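Local coordinates for protein ADP-dependent L-serine kinase SerK (Thermococcus kodakarensis KOD1, PDB 5X0J) that phosphorylates free L-serine with ADP as the phosphate donor, giving O-phospho-L-serine and AMP in the first step of cysteine biosynthesis, at residues A[24-29]-A[52-57]; A[57-62]-A[211-216]. The protein carries 1 engineered substitution. One frame throughout, in Å; residues are numbered along the deposited sequence.

Contact 1: A[24-29]-A[52-57]; sequences DKMKPH and KPMLLA. With AMP (adenosine monophosphate), chain B.
The thioether ends of M26 and M54 meet head on. In the conformer of M54 modelled here, one of two, M26 SD lies 3.5 Å from M54 CE, and the two sulfurs, M26 SD and M54 SD, are 3.7 Å apart. The two side chains differ in shape. M26 is fully extended beyond CG, with chi3 at -179°, and this carries its sulfur and methyl past the intervening strand 65-67 to the side chains of strand 54-58. M54 is bent at its last torsion (chi3 64°), which turns its methyl to the sulfur of M26. L56 lies across the M26 chain, nearly perpendicular to it. Its two methyls divide the work: L56 CD1 is 4.1 Å from M26 CE, and L56 CD2 is 4.1 Å from M26 SD. No hydrogen bond joins the segments. All three side chains are buried, and W74 of helix 71-80 touches both methionines. I67 of strand 65-67 also touches both.

At the start of 52-57, K52 serves the nucleotide instead. Its chain bends at chi3 (-76°) and ends at the ribose of AMP. K52 NZ gives one hydrogen bond to AMP O3' at 2.9 Å and another to AMP O2' at 3.1 Å, so one ammonium grips both ribose hydroxyls. K52 CB lies 3.8 Å from AMP N3, at the base. With an alanine in place of K52, both ribose hydroxyls would probably lose this donor and the sugar would be held less firmly. R73, which also binds AMP, donates from NH1 to K52 O.

The arrangement is a hydrophobic core between sheet and helix. Strands 26-27 and 54-58 belong to one mixed sheet, with strand 65-67 between them. The sheet lies in the ParB-like N-terminal region, and K52, just ahead of strand 54-58, binds ADP.

Contact 2: A[57-62]-A[211-216]; sequences AKVPGE and LVKRGE
K213 and E62 form a salt bridge, with K213 NZ 2.7 Å from E62 OE1. E62 OE1 accepts through its anti lone pair, on the side away from OE2. The other oxygen, OE2, pairs with K27, so the carboxylate is held between two lysines.

The same K213 nitrogen makes a hydrogen bond to the backbone: K213 NZ to P60 O is 2.9 Å, almost in line with the carbonyl (166°). The chain of K213 bends twice, at chi2 (-65°) and chi3 (-70°), and this brings its end to the loop.

That loop is a type II beta turn from V59 to E62, with G61 at positive phi. Facing it is the end of helix 205-213, closed by a Schellman motif at G215. Within the turn, V59 O accepts from E62 N and from K58 NZ, which reach it from opposite faces of its plane. K58 NZ also bonds E62 O at 2.7 Å.

Apolar contact comes from V59 and the aliphatic part of K213, which lie alongside each other, running opposite ways. V59 CG1 sits 3.6 Å from K213 CD.

Along the chain contact 1 comes first, and contact 2 begins where it ends, at A57, which they share. Their centres are 12 Å apart. Both use strand 54-58 of the mixed sheet. Contact 1 takes the buried stretch of this strand, whose start adjoins the AMP site. Contact 2 takes the turn that follows it and joins that turn to the far later helix 205-213. The two also touch directly: K27 and H29 of contact 1 reach E62 and V212 of contact 2. Strand 54-58 thus runs from the nucleotide side to the partly exposed turn where 211-216 meets the ParB-like region.

Contact 1: A[24-29]-A[52-57]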
# COMPACT_ATOMS: atom_id res chain seq x y z
N ASP A 24 8.75 -1.79 18.18
CA ASP A 24 9.33 -0.46 18.40
C ASP A 24 10.69 -0.23 17.72
O ASP A 24 11.23 0.88 17.80
CB ASP A 24 9.38 -0.10 19.90
CG ASP A 24 10.45 -0.87 20.69
OD1 ASP A 24 11.21 -1.67 20.10
OD2 ASP A 24 10.56 -0.65 21.91
N LYS A 25 11.26 -1.26 17.08
CA LYS A 25 12.44 -1.10 16.23
C LYS A 25 12.09 -0.95 14.75
O LYS A 25 12.98 -0.93 13.90
CB LYS A 25 13.40 -2.29 16.41
CG LYS A 25 13.87 -2.52 17.84
CD LYS A 25 14.65 -1.33 18.39
CE LYS A 25 15.12 -1.58 19.81
NZ LYS A 25 16.07 -2.72 19.93
N MET A 26 10.79 -0.85 14.44
CA MET A 26 10.32 -0.80 13.05
C MET A 26 9.84 0.60 12.69
O MET A 26 9.08 1.21 13.45
CB MET A 26 9.19 -1.79 12.85
CG MET A 26 9.55 -3.21 13.23
SD MET A 26 8.17 -4.30 12.88
CE MET A 26 8.85 -5.87 13.44
N LYS A 27 10.23 1.06 11.52
CA LYS A 27 9.99 2.43 11.09
C LYS A 27 9.08 2.43 9.86
O LYS A 27 9.48 1.94 8.80
CB LYS A 27 11.33 3.09 10.77
CG LYS A 27 11.26 4.58 10.60
CD LYS A 27 12.66 5.17 10.60
CE LYS A 27 12.63 6.69 10.60
NZ LYS A 27 14.01 7.24 10.74
N PRO A 28 7.85 2.99 9.98
CA PRO A 28 6.96 3.04 8.81
C PRO A 28 7.47 4.05 7.77
O PRO A 28 8.14 5.01 8.11
CB PRO A 28 5.64 3.51 9.41
CG PRO A 28 6.06 4.38 10.53
CD PRO A 28 7.27 3.73 11.12
N HIS A 29 7.22 3.76 6.50
CA HIS A 29 7.41 4.72 5.43
C HIS A 29 6.16 5.19 4.70
O HIS A 29 6.26 5.98 3.76
CB HIS A 29 8.45 4.21 4.44
CG HIS A 29 8.00 3.08 3.55
ND1 HIS A 29 8.21 1.75 3.87
CD2 HIS A 29 7.38 3.08 2.35
CE1 HIS A 29 7.75 0.99 2.89
NE2 HIS A 29 7.23 1.77 1.96
N LYS A 52 1.90 -14.56 8.06
CA LYS A 52 2.69 -13.89 7.03
C LYS A 52 3.76 -13.01 7.69
O LYS A 52 3.42 -12.03 8.33
CB LYS A 52 1.79 -13.02 6.15
CG LYS A 52 2.52 -12.42 4.96
CD LYS A 52 1.68 -11.45 4.16
CE LYS A 52 0.66 -12.13 3.28
NZ LYS A 52 0.16 -11.18 2.25
N PRO A 53 5.05 -13.33 7.50
CA PRO A 53 6.06 -12.50 8.16
C PRO A 53 6.18 -11.13 7.54
O PRO A 53 5.97 -10.96 6.34
CB PRO A 53 7.37 -13.27 7.93
CG PRO A 53 7.11 -14.02 6.69
CD PRO A 53 5.66 -14.43 6.74
N MET A 54 6.53 -10.17 8.38
CA MET A 54 6.81 -8.83 7.87
C MET A 54 8.11 -8.83 7.09
O MET A 54 8.97 -9.68 7.28
CB MET A 54 6.91 -7.82 9.00
CG MET A 54 5.58 -7.52 9.67
SD MET A 54 5.77 -6.30 10.99
CE MET A 54 6.31 -4.87 10.03
N LEU A 55 8.23 -7.88 6.17
CA LEU A 55 9.47 -7.68 5.43
C LEU A 55 10.12 -6.41 5.97
O LEU A 55 9.47 -5.36 6.03
CB LEU A 55 9.21 -7.58 3.93
CG LEU A 55 8.54 -8.77 3.22
CD1 LEU A 55 8.39 -8.49 1.73
CD2 LEU A 55 9.31 -10.06 3.47
N LEU A 56 11.39 -6.52 6.36
CA LEU A 56 12.14 -5.41 6.97
C LEU A 56 13.46 -5.21 6.26
O LEU A 56 13.93 -6.10 5.55
CB LEU A 56 12.45 -5.72 8.43
CG LEU A 56 11.29 -6.03 9.37
CD1 LEU A 56 11.87 -6.31 10.74
CD2 LEU A 56 10.30 -4.87 9.43
N ALA A 57 14.10 -4.07 6.50
CA ALA A 57 15.47 -3.86 6.08
C ALA A 57 16.11 -2.87 7.04
O ALA A 57 15.46 -1.93 7.47
CB ALA A 57 15.52 -3.31 4.66
P AMP B . 0.32 -5.00 5.65
O1P AMP B . 0.52 -5.59 7.04
O2P AMP B . 0.40 -3.48 5.64
O3P AMP B . 1.18 -5.68 4.62
O5' AMP B . -1.21 -5.30 5.25
C5' AMP B . -1.99 -6.31 5.88
C4' AMP B . -1.39 -7.68 5.61
O4' AMP B . -1.85 -8.58 6.60
C3' AMP B . -1.80 -8.37 4.29
O3' AMP B . -0.62 -8.79 3.62
C2' AMP B . -2.63 -9.59 4.66
O2' AMP B . -2.46 -10.69 3.77
C1' AMP B . -2.05 -9.84 6.02
N9 AMP B . -2.82 -10.68 6.95
C8 AMP B . -4.16 -10.86 7.02
N7 AMP B . -4.49 -11.69 8.04
C5 AMP B . -3.34 -12.02 8.64
C6 AMP B . -2.96 -12.87 9.78
N6 AMP B . -3.91 -13.52 10.49
N1 AMP B . -1.64 -12.96 10.08
C2 AMP B . -0.68 -12.32 9.38
N3 AMP B . -0.96 -11.54 8.33
C4 AMP B . -2.24 -11.36 7.93

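Contact 2: A[57-62]-A[211-216]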
# COMPACT_ATOMS: atom_id res chain seq x y z
N ALA A 57 14.10 -4.07 6.50
CA ALA A 57 15.47 -3.86 6.08
C ALA A 57 16.11 -2.87 7.04
O ALA A 57 15.46 -1.93 7.47
CB ALA A 57 15.52 -3.31 4.66
N LYS A 58 17.39 -3.09 7.35
CA LYS A 58 18.15 -2.19 8.24
C LYS A 58 18.21 -0.78 7.66
O LYS A 58 18.51 -0.59 6.48
CB LYS A 58 19.55 -2.76 8.43
CG LYS A 58 20.54 -1.91 9.21
CD LYS A 58 20.19 -1.84 10.68
CE LYS A 58 21.35 -1.23 11.47
NZ LYS A 58 21.84 0.08 10.93
N VAL A 59 17.91 0.22 8.49
CA VAL A 59 18.05 1.62 8.10
C VAL A 59 19.52 2.01 8.27
O VAL A 59 20.07 1.84 9.36
CB VAL A 59 17.20 2.54 8.99
CG1 VAL A 59 17.40 4.01 8.62
CG2 VAL A 59 15.73 2.16 8.88
N PRO A 60 20.17 2.51 7.20
CA PRO A 60 21.56 2.97 7.34
C PRO A 60 21.70 4.02 8.43
O PRO A 60 20.94 4.99 8.46
CB PRO A 60 21.88 3.57 5.97
CG PRO A 60 20.95 2.90 5.03
CD PRO A 60 19.70 2.65 5.81
N GLY A 61 22.64 3.79 9.35
CA GLY A 61 22.94 4.73 10.43
C GLY A 61 22.12 4.59 11.70
O GLY A 61 22.49 5.18 12.71
N GLU A 62 21.02 3.83 11.67
CA GLU A 62 20.09 3.73 12.81
C GLU A 62 19.93 2.29 13.26
O GLU A 62 19.97 1.38 12.43
CB GLU A 62 18.71 4.26 12.42
CG GLU A 62 18.64 5.74 12.10
CD GLU A 62 17.27 6.17 11.59
OE1 GLU A 62 17.21 6.88 10.57
OE2 GLU A 62 16.24 5.79 12.21
N LEU A 211 13.35 9.36 2.12
CA LEU A 211 12.13 9.85 2.80
C LEU A 211 12.05 9.36 4.25
O LEU A 211 11.71 10.13 5.15
CB LEU A 211 10.87 9.41 2.04
CG LEU A 211 9.63 10.29 2.25
CD1 LEU A 211 9.74 11.58 1.47
CD2 LEU A 211 8.34 9.57 1.89
N VAL A 212 12.35 8.09 4.46
CA VAL A 212 12.37 7.51 5.80
C VAL A 212 13.39 8.21 6.70
O VAL A 212 13.09 8.46 7.87
CB VAL A 212 12.68 6.00 5.74
CG1 VAL A 212 12.96 5.41 7.12
CG2 VAL A 212 11.52 5.27 5.08
N LYS A 213 14.57 8.52 6.16
CA LYS A 213 15.62 9.22 6.91
C LYS A 213 15.21 10.65 7.29
O LYS A 213 15.64 11.16 8.33
CB LYS A 213 16.93 9.26 6.11
CG LYS A 213 17.60 7.91 5.87
CD LYS A 213 18.08 7.21 7.13
CE LYS A 213 19.26 7.91 7.77
NZ LYS A 213 19.49 7.36 9.13
N ARG A 214 14.39 11.31 6.47
CA ARG A 214 13.83 12.63 6.79
C ARG A 214 12.64 12.59 7.77
O ARG A 214 12.12 13.64 8.15
CB ARG A 214 13.42 13.37 5.51
CG ARG A 214 14.57 13.66 4.56
N GLY A 215 12.20 11.39 8.16
CA GLY A 215 11.06 11.22 9.07
C GLY A 215 9.71 11.47 8.43
O GLY A 215 8.73 11.74 9.13
N GLU A 216 9.64 11.38 7.10
CA GLU A 216 8.40 11.58 6.35
C GLU A 216 7.78 10.23 6.00
O GLU A 216 8.43 9.18 6.12
CB GLU A 216 8.69 12.36 5.07